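Local coordinates for PUA domain-containing protein (Pyrococcus horikoshii, PDB 3D79) that is of unknown function but carries a PUA domain and probably binds RNA, at residues G33-I36 with A37-M40. Numbering follows the deposited sequence.
Sequences GEEI and ARKM
Ile36 and Met40, one helical turn apart, lie side by side and point the same way, and CG2 of Ile36 touches CE of Met40 at 3.7 Å. Met40 CG stands beside its own backbone N, and from there the extended thioether runs back toward the start of the helix. On this packed side Trp93 lies against both side chains, while buried Ala37 turns to Leu28 and Ser29 of helix 18-32. Residues 34-40 form a short second helix of the Pre-PUA-like domain, and Gly33 links the two: it leaves the first helix with positive phi (89°), a conformation that suits glycine, and serves as N-cap of the next. Its carbonyl opens the new helix, with Ala37 N donating to Gly33 O at 3.1 Å in a nearly straight bond. Arg38 N follows, bonded to Glu34 O at 2.9 Å. At the last turn Ile36 O is shared by two weak bonds, from Lys39 N at 3.3 Å and Met40 N at 3.5 Å. On the solvent side Glu34, bent at chi2 (-83°), swings its carboxylate round to Arg38, where OE1 forms a salt bridge with NH1 at 2.7 Å near the guanidinium plane. OE2 adds a weak bond to the same NH1 at 3.1 Å, the two flat groups being turned 40° apart. Glu35 reaches outward, its OE1 stopping 4.3 Å from Arg38 NH2.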
ATOM      1  N   GLY A  33      -4.215  11.435  -4.485  1.00 20.12           N
ATOM      2  CA  GLY A  33      -4.254  12.658  -5.268  1.00 21.73           C
ATOM      3  C   GLY A  33      -3.868  12.349  -6.697  1.00 22.98           C
ATOM      4  O   GLY A  33      -3.131  11.394  -6.965  1.00 22.70           O
ATOM      5  N   GLU A  34      -4.359  13.173  -7.617  1.00 24.25           N
ATOM      6  CA  GLU A  34      -4.179  12.936  -9.046  1.00 25.88           C
ATOM      7  C   GLU A  34      -2.704  12.908  -9.466  1.00 26.15           C
ATOM      8  O   GLU A  34      -2.334  12.143 -10.354  1.00 26.59           O
ATOM      9  CB  GLU A  34      -4.993  13.964  -9.854  1.00 26.28           C
ATOM     10  CG  GLU A  34      -5.149  13.647 -11.344  1.00 28.83           C
ATOM     11  CD  GLU A  34      -3.954  14.097 -12.165  1.00 31.56           C
ATOM     12  OE1 GLU A  34      -3.290  15.079 -11.762  1.00 32.83           O
ATOM     13  OE2 GLU A  34      -3.674  13.471 -13.211  1.00 33.20           O
ATOM     14  N   GLU A  35      -1.865  13.713  -8.816  1.00 26.84           N
ATOM     15  CA  GLU A  35      -0.443  13.790  -9.168  1.00 27.39           C
ATOM     16  C   GLU A  35       0.308  12.472  -8.942  1.00 27.13           C
ATOM     17  O   GLU A  35       0.953  11.957  -9.861  1.00 27.50           O
ATOM     18  CB  GLU A  35       0.247  14.952  -8.443  1.00 27.94           C
ATOM     19  CG  GLU A  35       1.731  15.098  -8.783  1.00 30.33           C
ATOM     20  CD  GLU A  35       2.264  16.497  -8.543  1.00 33.68           C
ATOM     21  OE1 GLU A  35       1.733  17.453  -9.153  1.00 35.95           O
ATOM     22  OE2 GLU A  35       3.227  16.640  -7.759  1.00 35.00           O
ATOM     23  N   ILE A  36       0.222  11.936  -7.726  1.00 26.38           N
ATOM     24  CA  ILE A  36       0.867  10.662  -7.399  1.00 25.63           C
ATOM     25  C   ILE A  36       0.270   9.522  -8.226  1.00 25.21           C
ATOM     26  O   ILE A  36       1.005   8.705  -8.793  1.00 25.05           O
ATOM     27  CB  ILE A  36       0.788  10.356  -5.881  1.00 25.48           C
ATOM     28  CG1 ILE A  36       1.741  11.277  -5.111  1.00 25.51           C
ATOM     29  CG2 ILE A  36       1.120   8.893  -5.607  1.00 25.51           C
ATOM     30  CD1 ILE A  36       1.536  11.293  -3.596  1.00 25.47           C
ATOM     31  N   ALA A  37      -1.059   9.491  -8.304  1.00 24.74           N
ATOM     32  CA  ALA A  37      -1.788   8.488  -9.077  1.00 24.70           C
ATOM     33  C   ALA A  37      -1.349   8.434 -10.539  1.00 24.70           C
ATOM     34  O   ALA A  37      -1.172   7.350 -11.097  1.00 24.47           O
ATOM     35  CB  ALA A  37      -3.281   8.746  -8.990  1.00 24.72           C
ATOM     36  N   ARG A  38      -1.165   9.610 -11.143  1.00 24.99           N
ATOM     37  CA  ARG A  38      -0.820   9.721 -12.563  1.00 25.65           C
ATOM     38  C   ARG A  38       0.485   9.010 -12.904  1.00 24.75           C
ATOM     39  O   ARG A  38       0.598   8.395 -13.965  1.00 25.14           O
ATOM     40  CB  ARG A  38      -0.769  11.189 -13.003  1.00 25.56           C
ATOM     41  CG  ARG A  38      -0.661  11.377 -14.517  1.00 27.43           C
ATOM     42  CD  ARG A  38      -0.629  12.849 -14.937  1.00 28.05           C
ATOM     43  NE  ARG A  38       0.421  13.607 -14.252  1.00 32.81           N
ATOM     44  CZ  ARG A  38       0.200  14.629 -13.425  1.00 34.17           C
ATOM     45  NH1 ARG A  38      -1.035  15.042 -13.180  1.00 35.34           N
ATOM     46  NH2 ARG A  38       1.222  15.250 -12.847  1.00 35.23           N
ATOM     47  N   LYS A  39       1.464   9.079 -12.006  1.00 24.14           N
ATOM     48  CA  LYS A  39       2.731   8.395 -12.248  1.00 23.76           C
ATOM     49  C   LYS A  39       2.608   6.879 -12.091  1.00 22.69           C
ATOM     50  O   LYS A  39       3.380   6.133 -12.689  1.00 22.77           O
ATOM     51  CB  LYS A  39       3.850   8.960 -11.372  1.00 24.38           C
ATOM     52  CG  LYS A  39       4.416  10.281 -11.906  1.00 26.35           C
ATOM     53  CD  LYS A  39       5.817  10.604 -11.360  1.00 29.08           C
ATOM     54  CE  LYS A  39       6.850   9.513 -11.672  1.00 30.61           C
ATOM     55  NZ  LYS A  39       6.852   9.044 -13.093  1.00 32.03           N
ATOM     56  N   MET A  40       1.627   6.427 -11.310  1.00 21.14           N
ATOM     57  CA  MET A  40       1.416   4.992 -11.112  1.00 19.83           C
ATOM     58  C   MET A  40       0.691   4.333 -12.279  1.00 19.23           C
ATOM     59  O   MET A  40       0.951   3.176 -12.594  1.00 19.18           O
ATOM     60  CB  MET A  40       0.618   4.726  -9.842  1.00 19.88           C
ATOM     61  CG  MET A  40       1.348   5.040  -8.555  1.00 20.06           C
ATOM     62  SD  MET A  40       0.174   4.891  -7.204  1.00 20.44           S
ATOM     63  CE  MET A  40       1.245   5.156  -5.789  1.00 20.07           C
TER